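Local coordinates for biotin binding protein A (Gallus gallus, PDB 2C1Q), which binds the vitamin biotin in a deep pocket at one end of an avidin-type beta-barrel and probably serves as a biotin carrier or store in the chicken, at residues Leu15-Thr20 with Gln35-Ala40; Lys43-Ser48 with Trp72-Ser77; Thr78-Gly83 with Ala98-Glu103. One frame throughout, in Å; residues are numbered along the deposited sequence.

Contact 1: residues Leu15-Thr20 with Gln35-Ala40. With BTN (biotin), chain B.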
loop_
_atom_site.group_PDB
_atom_site.type_symbol
_atom_site.label_atom_id
_atom_site.label_comp_id
_atom_site.label_asym_id
_atom_site.label_seq_id
_atom_site.Cartn_x
_atom_site.Cartn_y
_atom_site.Cartn_z
ATOM N N LEU A 15 13.429 -10.699 7.332
ATOM C CA LEU A 15 13.846 -9.785 8.401
ATOM C C LEU A 15 14.331 -10.570 9.601
ATOM O O LEU A 15 14.836 -9.991 10.556
ATOM C CB LEU A 15 12.687 -8.902 8.858
ATOM C CG LEU A 15 12.116 -7.908 7.847
ATOM C CD1 LEU A 15 10.896 -7.194 8.405
ATOM C CD2 LEU A 15 13.174 -6.913 7.382
ATOM N N GLY A 16 14.135 -11.885 9.570
ATOM C CA GLY A 16 14.489 -12.741 10.698
ATOM C C GLY A 16 13.369 -12.835 11.729
ATOM O O GLY A 16 13.591 -13.298 12.846
ATOM N N SER A 17 12.161 -12.406 11.361
ATOM C CA SER A 17 11.008 -12.592 12.242
ATOM C C SER A 17 10.602 -14.046 12.290
ATOM O O SER A 17 10.717 -14.762 11.282
ATOM C CB SER A 17 9.820 -11.747 11.763
ATOM O OG SER A 17 10.089 -10.369 11.945
ATOM N N ASN A 18 10.080 -14.480 13.437
ATOM C CA ASN A 18 9.505 -15.819 13.559
ATOM C C ASN A 18 8.010 -15.762 13.771
ATOM O O ASN A 18 7.481 -14.883 14.477
ATOM C CB ASN A 18 10.158 -16.601 14.713
ATOM C CG ASN A 18 11.631 -16.817 14.491
ATOM O OD1 ASN A 18 12.031 -17.651 13.677
ATOM N ND2 ASN A 18 12.450 -16.025 15.174
ATOM N N MET A 19 7.334 -16.734 13.195
ATOM C CA MET A 19 5.895 -16.793 13.264
ATOM C C MET A 19 5.478 -18.247 13.469
ATOM O O MET A 19 5.996 -19.132 12.792
ATOM C CB MET A 19 5.315 -16.237 11.941
ATOM C CG MET A 19 3.946 -16.719 11.690
ATOM S SD MET A 19 3.034 -15.879 10.393
ATOM C CE MET A 19 3.592 -16.729 8.923
ATOM N N THR A 20 4.550 -18.483 14.402
ATOM C CA THR A 20 3.931 -19.799 14.567
ATOM C C THR A 20 2.448 -19.707 14.196
ATOM O O THR A 20 1.752 -18.801 14.634
ATOM C CB THR A 20 4.027 -20.331 16.025
ATOM O OG1 THR A 20 5.404 -20.432 16.413
ATOM C CG2 THR A 20 3.380 -21.714 16.126
ATOM N N GLN A 35 6.861 -13.449 16.476
ATOM C CA GLN A 35 8.026 -12.802 17.108
ATOM C C GLN A 35 8.784 -11.937 16.085
ATOM O O GLN A 35 9.558 -12.452 15.282
ATOM C CB GLN A 35 8.956 -13.874 17.647
ATOM C CG GLN A 35 10.211 -13.321 18.329
ATOM C CD GLN A 35 9.890 -12.744 19.676
ATOM O OE1 GLN A 35 9.062 -13.288 20.411
ATOM N NE2 GLN A 35 10.524 -11.635 20.012
ATOM N N THR A 36 8.546 -10.637 16.082
ATOM C CA THR A 36 9.168 -9.785 15.080
ATOM C C THR A 36 10.598 -9.532 15.491
ATOM O O THR A 36 10.875 -9.371 16.667
ATOM C CB THR A 36 8.431 -8.452 14.864
ATOM O OG1 THR A 36 9.169 -7.652 13.941
ATOM C CG2 THR A 36 8.303 -7.673 16.151
ATOM N N ALA A 37 11.482 -9.449 14.511
ATOM C CA ALA A 37 12.876 -9.121 14.767
ATOM C C ALA A 37 13.062 -7.627 14.822
ATOM O O ALA A 37 14.082 -7.164 15.306
ATOM C CB ALA A 37 13.783 -9.724 13.694
ATOM N N VAL A 38 12.056 -6.872 14.359
ATOM C CA VAL A 38 12.199 -5.429 14.181
ATOM C C VAL A 38 10.985 -4.682 14.751
ATOM O O VAL A 38 9.870 -5.206 14.832
ATOM C CB VAL A 38 12.438 -5.060 12.660
ATOM C CG1 VAL A 38 13.801 -5.618 12.121
ATOM C CG2 VAL A 38 11.306 -5.575 11.812
ATOM N N THR A 39 11.188 -3.435 15.122
ATOM C CA THR A 39 10.070 -2.649 15.568
ATOM C C THR A 39 10.311 -1.210 15.172
ATOM O O THR A 39 11.451 -0.825 14.974
ATOM C CB THR A 39 9.842 -2.806 17.073
ATOM O OG1 THR A 39 8.767 -1.951 17.480
ATOM C CG2 THR A 39 11.105 -2.452 17.866
ATOM N N ALA A 40 9.243 -0.433 15.025
ATOM C CA ALA A 40 9.358 1.006 14.745
ATOM C C ALA A 40 9.229 1.809 16.024
ATOM O O ALA A 40 9.281 3.041 16.000
ATOM C CB ALA A 40 8.305 1.445 13.747
HETATM C C11 BTN B . 5.505 -1.950 15.786
HETATM O O11 BTN B . 4.674 -1.038 16.068
HETATM O O12 BTN B . 6.649 -1.608 15.429
HETATM C C10 BTN B . 5.159 -3.433 15.923
HETATM C C9 BTN B . 6.227 -4.347 15.313
HETATM C C8 BTN B . 5.857 -4.510 13.831
HETATM C C7 BTN B . 6.874 -5.300 13.027
HETATM C C2 BTN B . 6.547 -5.234 11.530
HETATM S S1 BTN B . 5.088 -6.006 11.105
HETATM C C6 BTN B . 5.627 -6.024 9.393
HETATM C C5 BTN B . 7.117 -6.182 9.326
HETATM N N1 BTN B . 7.352 -7.598 9.175
HETATM C C3 BTN B . 7.868 -8.089 10.289
HETATM O O3 BTN B . 8.189 -9.431 10.411
HETATM N N2 BTN B . 8.027 -7.157 11.240
HETATM C C4 BTN B . 7.670 -5.862 10.714
#

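Contact 2: residues Lys43-Ser48 with Trp72-Ser77. With BTN (biotin), chain B.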
loop_
_atom_site.group_PDB
_atom_site.type_symbol
_atom_site.label_atom_id
_atom_site.label_comp_id
_atom_site.label_asym_id
_atom_site.label_seq_id
_atom_site.Cartn_x
_atom_site.Cartn_y
_atom_site.Cartn_z
ATOM N N LYS A 43 10.363 0.251 22.098
ATOM C CA LYS A 43 9.946 -0.666 23.137
ATOM C C LYS A 43 10.577 -2.008 22.906
ATOM O O LYS A 43 10.930 -2.350 21.781
ATOM C CB LYS A 43 8.429 -0.796 23.173
ATOM C CG LYS A 43 7.767 0.345 23.875
ATOM C CD LYS A 43 6.694 0.976 23.002
ATOM C CE LYS A 43 5.830 1.950 23.816
ATOM N NZ LYS A 43 6.683 2.844 24.664
ATOM N N GLN A 44 10.749 -2.734 24.006
ATOM C CA GLN A 44 11.188 -4.116 24.011
ATOM C C GLN A 44 10.170 -4.944 23.217
ATOM O O GLN A 44 8.974 -4.882 23.484
ATOM C CB GLN A 44 11.286 -4.592 25.474
ATOM C CG GLN A 44 11.801 -6.013 25.692
ATOM C CD GLN A 44 13.142 -6.264 25.035
ATOM O OE1 GLN A 44 14.103 -5.502 25.223
ATOM N NE2 GLN A 44 13.222 -7.341 24.250
ATOM N N ILE A 45 10.654 -5.687 22.231
ATOM C CA ILE A 45 9.825 -6.639 21.485
ATOM C C ILE A 45 9.349 -7.823 22.359
ATOM O O ILE A 45 10.150 -8.417 23.072
ATOM C CB ILE A 45 10.572 -7.188 20.273
ATOM C CG1 ILE A 45 10.805 -6.061 19.245
ATOM C CG2 ILE A 45 9.764 -8.323 19.634
ATOM C CD1 ILE A 45 11.934 -6.301 18.295
ATOM N N LEU A 46 8.061 -8.149 22.281
ATOM C CA LEU A 46 7.467 -9.307 22.962
ATOM C C LEU A 46 6.674 -10.142 21.975
ATOM O O LEU A 46 6.003 -9.561 21.096
ATOM C CB LEU A 46 6.486 -8.847 24.047
ATOM C CG LEU A 46 6.996 -8.078 25.274
ATOM C CD1 LEU A 46 6.021 -8.305 26.411
ATOM C CD2 LEU A 46 8.410 -8.527 25.715
ATOM N N VAL A 47 6.745 -11.479 22.109
ATOM C CA VAL A 47 5.875 -12.390 21.346
ATOM C C VAL A 47 4.408 -11.930 21.466
ATOM O O VAL A 47 3.956 -11.480 22.537
ATOM C CB VAL A 47 6.004 -13.889 21.790
ATOM C CG1 VAL A 47 5.691 -14.078 23.307
ATOM C CG2 VAL A 47 5.126 -14.784 20.932
ATOM N N SER A 48 3.696 -12.015 20.346
ATOM C CA SER A 48 2.378 -11.424 20.202
ATOM C C SER A 48 1.413 -12.385 19.555
ATOM O O SER A 48 1.792 -13.085 18.620
ATOM C CB SER A 48 2.488 -10.156 19.367
ATOM O OG SER A 48 3.098 -9.135 20.128
ATOM N N TRP A 72 0.023 -6.618 18.615
ATOM C CA TRP A 72 1.344 -6.456 19.243
ATOM C C TRP A 72 1.246 -6.248 20.745
ATOM O O TRP A 72 0.491 -5.395 21.205
ATOM C CB TRP A 72 2.143 -5.319 18.593
ATOM C CG TRP A 72 2.324 -5.541 17.121
ATOM C CD1 TRP A 72 1.710 -4.853 16.112
ATOM C CD2 TRP A 72 3.116 -6.555 16.493
ATOM N NE1 TRP A 72 2.080 -5.359 14.896
ATOM C CE2 TRP A 72 2.957 -6.397 15.095
ATOM C CE3 TRP A 72 3.996 -7.550 16.971
ATOM C CZ2 TRP A 72 3.597 -7.214 14.175
ATOM C CZ3 TRP A 72 4.641 -8.359 16.056
ATOM C CH2 TRP A 72 4.445 -8.176 14.656
ATOM N N GLN A 73 2.034 -7.007 21.515
ATOM C CA GLN A 73 1.914 -6.915 22.974
ATOM C C GLN A 73 2.712 -5.788 23.626
ATOM O O GLN A 73 2.563 -5.523 24.825
ATOM C CB GLN A 73 2.185 -8.269 23.640
ATOM C CG GLN A 73 1.076 -9.257 23.384
ATOM C CD GLN A 73 -0.283 -8.777 23.861
ATOM O OE1 GLN A 73 -0.467 -8.479 25.045
ATOM N NE2 GLN A 73 -1.254 -8.712 22.941
ATOM N N PHE A 74 3.514 -5.089 22.823
ATOM C CA PHE A 74 4.438 -4.090 23.350
ATOM C C PHE A 74 4.288 -2.750 22.624
ATOM O O PHE A 74 5.093 -1.845 22.801
ATOM C CB PHE A 74 5.851 -4.602 23.146
ATOM C CG PHE A 74 6.186 -4.874 21.690
ATOM C CD1 PHE A 74 6.748 -3.873 20.886
ATOM C CD2 PHE A 74 5.913 -6.119 21.117
ATOM C CE1 PHE A 74 7.047 -4.122 19.523
ATOM C CE2 PHE A 74 6.217 -6.368 19.779
ATOM C CZ PHE A 74 6.782 -5.360 18.987
ATOM N N ALA A 75 3.278 -2.644 21.764
ATOM C CA ALA A 75 3.114 -1.464 20.937
ATOM C C ALA A 75 1.639 -1.165 20.774
ATOM O O ALA A 75 0.821 -2.078 20.791
ATOM C CB ALA A 75 3.766 -1.685 19.576
ATOM N N ASP A 76 1.298 0.107 20.598
ATOM C CA ASP A 76 -0.095 0.477 20.354
ATOM C C ASP A 76 -0.603 0.128 18.954
ATOM O O ASP A 76 -1.779 0.294 18.649
ATOM C CB ASP A 76 -0.332 1.952 20.674
ATOM C CG ASP A 76 -0.331 2.218 22.176
ATOM O OD1 ASP A 76 -0.439 1.229 22.944
ATOM O OD2 ASP A 76 -0.227 3.403 22.579
ATOM N N SER A 77 0.254 -0.437 18.135
ATOM C CA SER A 77 -0.075 -0.668 16.741
ATOM C C SER A 77 -0.758 -2.012 16.454
ATOM O O SER A 77 -0.940 -2.836 17.353
ATOM C CB SER A 77 1.216 -0.566 15.970
ATOM O OG SER A 77 2.073 -1.581 16.434
HETATM C C11 BTN B . 5.505 -1.950 15.786
HETATM O O11 BTN B . 4.674 -1.038 16.068
HETATM O O12 BTN B . 6.649 -1.608 15.429
HETATM C C10 BTN B . 5.159 -3.433 15.923
HETATM C C9 BTN B . 6.227 -4.347 15.313
HETATM C C8 BTN B . 5.857 -4.510 13.831
HETATM C C7 BTN B . 6.874 -5.300 13.027
HETATM C C2 BTN B . 6.547 -5.234 11.530
HETATM S S1 BTN B . 5.088 -6.006 11.105
HETATM C C6 BTN B . 5.627 -6.024 9.393
HETATM C C5 BTN B . 7.117 -6.182 9.326
HETATM N N1 BTN B . 7.352 -7.598 9.175
HETATM C C3 BTN B . 7.868 -8.089 10.289
HETATM O O3 BTN B . 8.189 -9.431 10.411
HETATM N N2 BTN B . 8.027 -7.157 11.240
HETATM C C4 BTN B . 7.670 -5.862 10.714
#

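Contact 3: residues Thr78-Gly83 with Ala98-Glu103. With BTN (biotin), chain B.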
loop_
_atom_site.group_PDB
_atom_site.type_symbol
_atom_site.label_atom_id
_atom_site.label_comp_id
_atom_site.label_asym_id
_atom_site.label_seq_id
_atom_site.Cartn_x
_atom_site.Cartn_y
_atom_site.Cartn_z
ATOM N N THR A 78 -1.139 -2.214 15.191
ATOM C CA THR A 78 -1.712 -3.458 14.731
ATOM C C THR A 78 -1.205 -3.706 13.312
ATOM O O THR A 78 -1.189 -2.793 12.502
ATOM C CB THR A 78 -3.259 -3.411 14.743
ATOM O OG1 THR A 78 -3.721 -3.196 16.089
ATOM C CG2 THR A 78 -3.808 -4.683 14.294
ATOM N N THR A 79 -0.729 -4.913 13.036
ATOM C CA THR A 79 -0.365 -5.282 11.670
ATOM C C THR A 79 -1.314 -6.315 11.137
ATOM O O THR A 79 -1.721 -7.230 11.866
ATOM C CB THR A 79 1.066 -5.853 11.544
ATOM O OG1 THR A 79 2.004 -4.899 12.025
ATOM C CG2 THR A 79 1.403 -6.108 10.052
ATOM N N VAL A 80 -1.638 -6.208 9.848
ATOM C CA VAL A 80 -2.361 -7.280 9.174
ATOM C C VAL A 80 -1.525 -7.770 8.022
ATOM O O VAL A 80 -0.840 -7.006 7.408
ATOM C CB VAL A 80 -3.760 -6.845 8.664
ATOM C CG1 VAL A 80 -4.659 -6.642 9.821
ATOM C CG2 VAL A 80 -3.658 -5.596 7.771
ATOM N N PHE A 81 -1.567 -9.063 7.753
ATOM C CA PHE A 81 -0.724 -9.634 6.734
ATOM C C PHE A 81 -1.687 -10.375 5.829
ATOM O O PHE A 81 -2.619 -11.009 6.304
ATOM C CB PHE A 81 0.170 -10.675 7.341
ATOM C CG PHE A 81 1.384 -10.154 8.038
ATOM C CD1 PHE A 81 2.639 -10.198 7.397
ATOM C CD2 PHE A 81 1.312 -9.721 9.370
ATOM C CE1 PHE A 81 3.811 -9.758 8.056
ATOM C CE2 PHE A 81 2.464 -9.287 10.049
ATOM C CZ PHE A 81 3.732 -9.307 9.392
ATOM N N VAL A 82 -1.448 -10.333 4.538
ATOM C CA VAL A 82 -2.263 -11.090 3.616
ATOM C C VAL A 82 -1.314 -11.799 2.603
ATOM O O VAL A 82 -0.264 -11.242 2.211
ATOM C CB VAL A 82 -3.373 -10.176 3.016
ATOM C CG1 VAL A 82 -2.788 -9.120 2.049
ATOM C CG2 VAL A 82 -4.499 -10.987 2.370
ATOM N N GLY A 83 -1.639 -13.048 2.235
ATOM C CA GLY A 83 -0.715 -13.857 1.469
ATOM C C GLY A 83 -1.237 -15.137 0.857
ATOM O O GLY A 83 -2.419 -15.436 0.946
ATOM N N ALA A 98 1.892 -9.486 2.007
ATOM C CA ALA A 98 1.918 -8.040 1.977
ATOM C C ALA A 98 1.250 -7.687 3.281
ATOM O O ALA A 98 0.446 -8.476 3.812
ATOM C CB ALA A 98 1.119 -7.483 0.766
ATOM N N TRP A 99 1.618 -6.533 3.832
ATOM C CA TRP A 99 1.175 -6.164 5.164
ATOM C C TRP A 99 0.960 -4.672 5.307
ATOM O O TRP A 99 1.486 -3.880 4.536
ATOM C CB TRP A 99 2.172 -6.665 6.230
ATOM C CG TRP A 99 3.610 -6.185 6.077
ATOM C CD1 TRP A 99 4.674 -6.936 5.624
ATOM C CD2 TRP A 99 4.162 -4.882 6.435
ATOM N NE1 TRP A 99 5.835 -6.168 5.657
ATOM C CE2 TRP A 99 5.546 -4.917 6.144
ATOM C CE3 TRP A 99 3.610 -3.689 6.961
ATOM C CZ2 TRP A 99 6.382 -3.814 6.345
ATOM C CZ3 TRP A 99 4.446 -2.612 7.192
ATOM C CH2 TRP A 99 5.814 -2.669 6.873
ATOM N N LEU A 100 0.151 -4.313 6.296
ATOM C CA LEU A 100 -0.062 -2.918 6.680
ATOM C C LEU A 100 0.141 -2.828 8.173
ATOM O O LEU A 100 -0.443 -3.601 8.925
ATOM C CB LEU A 100 -1.483 -2.451 6.368
ATOM C CG LEU A 100 -1.951 -2.436 4.904
ATOM C CD1 LEU A 100 -3.470 -2.213 4.841
ATOM C CD2 LEU A 100 -1.223 -1.408 4.063
ATOM N N LEU A 101 0.964 -1.889 8.597
ATOM C CA LEU A 101 1.196 -1.672 10.018
ATOM C C LEU A 101 0.518 -0.368 10.362
ATOM O O LEU A 101 0.851 0.664 9.798
ATOM C CB LEU A 101 2.687 -1.589 10.303
ATOM C CG LEU A 101 3.177 -0.979 11.639
ATOM C CD1 LEU A 101 2.572 -1.658 12.848
ATOM C CD2 LEU A 101 4.718 -1.117 11.715
ATOM N N ARG A 102 -0.406 -0.415 11.314
ATOM C CA ARG A 102 -1.221 0.751 11.675
ATOM C C ARG A 102 -0.832 1.222 13.057
ATOM O O ARG A 102 -1.040 0.497 14.025
ATOM C CB ARG A 102 -2.695 0.374 11.714
ATOM C CG ARG A 102 -3.664 1.522 12.132
ATOM C CD ARG A 102 -3.987 2.194 10.903
ATOM N NE ARG A 102 -4.930 3.297 10.959
ATOM C CZ ARG A 102 -5.670 3.590 9.900
ATOM N NH1 ARG A 102 -5.584 2.806 8.811
ATOM N NH2 ARG A 102 -6.489 4.611 9.919
ATOM N N GLU A 103 -0.255 2.419 13.147
ATOM C CA GLU A 103 0.016 3.022 14.442
ATOM C C GLU A 103 -1.204 3.757 14.992
ATOM O O GLU A 103 -1.985 4.348 14.252
ATOM C CB GLU A 103 1.293 3.897 14.417
ATOM C CG GLU A 103 2.527 3.101 13.870
ATOM C CD GLU A 103 3.749 3.077 14.789
ATOM O OE1 GLU A 103 4.413 4.140 14.900
ATOM O OE2 GLU A 103 4.079 1.999 15.373
HETATM C C11 BTN B . 5.505 -1.950 15.786
HETATM O O11 BTN B . 4.674 -1.038 16.068
HETATM O O12 BTN B . 6.649 -1.608 15.429
HETATM C C10 BTN B . 5.159 -3.433 15.923
HETATM C C9 BTN B . 6.227 -4.347 15.313
HETATM C C8 BTN B . 5.857 -4.510 13.831
HETATM C C7 BTN B . 6.874 -5.300 13.027
HETATM C C2 BTN B . 6.547 -5.234 11.530
HETATM S S1 BTN B . 5.088 -6.006 11.105
HETATM C C6 BTN B . 5.627 -6.024 9.393
HETATM C C5 BTN B . 7.117 -6.182 9.326
HETATM N N1 BTN B . 7.352 -7.598 9.175
HETATM C C3 BTN B . 7.868 -8.089 10.289
HETATM O O3 BTN B . 8.189 -9.431 10.411
HETATM N N2 BTN B . 8.027 -7.157 11.240
HETATM C C4 BTN B . 7.670 -5.862 10.714
#

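Contact 1: residues Leu15-Thr20 with Gln35-Ala40
Ser17 reaches across to Thr36 and Ala37 and meets the ureido ring of biotin at the same place. Ser17 CB stands 3.6 Å from Gln35 O on one hand and close to the ligand carbonyl on the other. One bond further, Ser17 OG works in two directions: it accepts the backbone N-H of Ala37 at 3.1 Å (160° at the hydrogen) and donates to biotin O3 at 2.6 Å. A chi1 of -69° sets OG beside its own backbone N, opposite the carbonyl carbon, and places it between Ala37 N and biotin O3. Thr36 takes the next polar atom of the ring. Its OG1 receives biotin N2-H at 3.0 Å almost in line (174°) and donates to Val38 O, in that carbonyl's plane on a lone pair. Leu15 CD1 packs on Val38 CG2 at 3.8 Å and touches biotin N1, while Ala37 CB rests near Leu15 O. Asn18 and Gln35 form an antiparallel hydrogen-bonded pair where strands 18-21 and 29-35 meet. Further along, Ala40 N and Thr39 OG1 both donate to carboxylate oxygen O12 of biotin, the first at 2.9 Å. Ser17 OG and Thr36 OG1 thus each act as donor and acceptor at once: Ser17 presents hydrogen to the ligand's carbonyl and Thr36 an acceptor to its N-H, a match of polarity, completed by Tyr34, Asn13 and Asn120, that suits tight binding.

Contact 2: residues Lys43-Ser48 with Trp72-Ser77
Lys43 lays its aliphatic chain over the carbonyl of Phe74, Lys43 CD coming to 3.2 Å from Phe74 O, while CB sits at the edge of the phenyl ring near its plane. Gln44 O rests against Phe74 CB. Ile45 then covers the ring: its CA stands 3.9 Å from the Phe74 centroid, only 6° off the normal, a CH-pi contact, and its CG2 lies alongside CE2. Phe74 CG occupies the position between backbone N and carbonyl carbon (chi1 59°), which swings the ring back over this loop. Leu46 N and CB come close to Phe74 CD2, CB at 4.0 Å, and Val47 O meets Gln73 CG. Ser48 supplies the polar link: its OG accepts Gln73 N-H at 2.8 Å, and a bond to Leu46 O orients the hydroxyl from within its own loop. Trp72 turns one indole face to the biotin tail, CZ2 reaching C8 at 3.5 Å, and Ser77 OG donates to biotin O11 at 2.7 Å. The pair joins the loop between strands 29-35 and 48-54 to the one between strands 66-71 and 78-87, with Tyr34 and Thr79 beside Trp72, and Gln55 of a neighbouring subunit bonded to the Trp72 carbonyl.

Contact 3: residues Thr78-Gly83 with Ala98-Glu103
Phe81 and Trp99 lie side by side and point the same way, into the barrel. The CB of Trp99 sits over the phenyl face, 4.0 Å from the Phe81 centroid and 20° off the normal, a CH-pi contact displaced toward the rim; the two ring planes are inclined at 51°. Trp99 CG takes the position between backbone N and carbonyl carbon (chi1 57°), which carries the indole away from the hairpin partner and turns one face to biotin, whose C6 stands 3.4 Å above the middle of the ring system. Phe81 CZ touches the same carbon. Next along this face, Thr79 and Leu101 cross at an angle: Thr79 OG1 is 3.4 Å from Leu101 CD1 and 3.4 Å from biotin S1, and is hydrogen-bonded to Trp72 NE1. On the reverse face Val80 CG2 meets Leu100 CB at 4.1 Å, and Val80 packs on its counterpart in a neighbouring subunit. Backbone bonds run in both directions in three pairs, Val82 with Ala98, Val80 with Leu100 and Thr78 with Arg102. At the outer edge Thr78 OG1 bonds Thr65 of that subunit, and Glu103 OE2 comes within 3.2 Å of biotin O11. As in the avidin family, this hairpin lines the biotin pocket with one face, where Trp112 of another subunit packs on Trp99 and Leu101, and turns its other face to subunit interfaces.

Overall arrangement
The three contacts follow one another along the chain without nesting and enclose one biotin within a single closed antiparallel barrel of eight strands. Contact 1 and contact 2 have centres about 11 Å apart and touch directly, Thr39 lying against Phe74 and Gln35 against Ile45. Contact 3, about 13 Å and 14 Å from them by centres, belongs to the hairpin of strands 78-87 and 93-102; it meets contact 2 where Trp72 NE1 probably bonds Thr79 OG1, but does not touch contact 1. The loops thus supply polar partners and the aromatic side of the tail, the hairpin lines the thioether ring, and neighbouring subunits border all three.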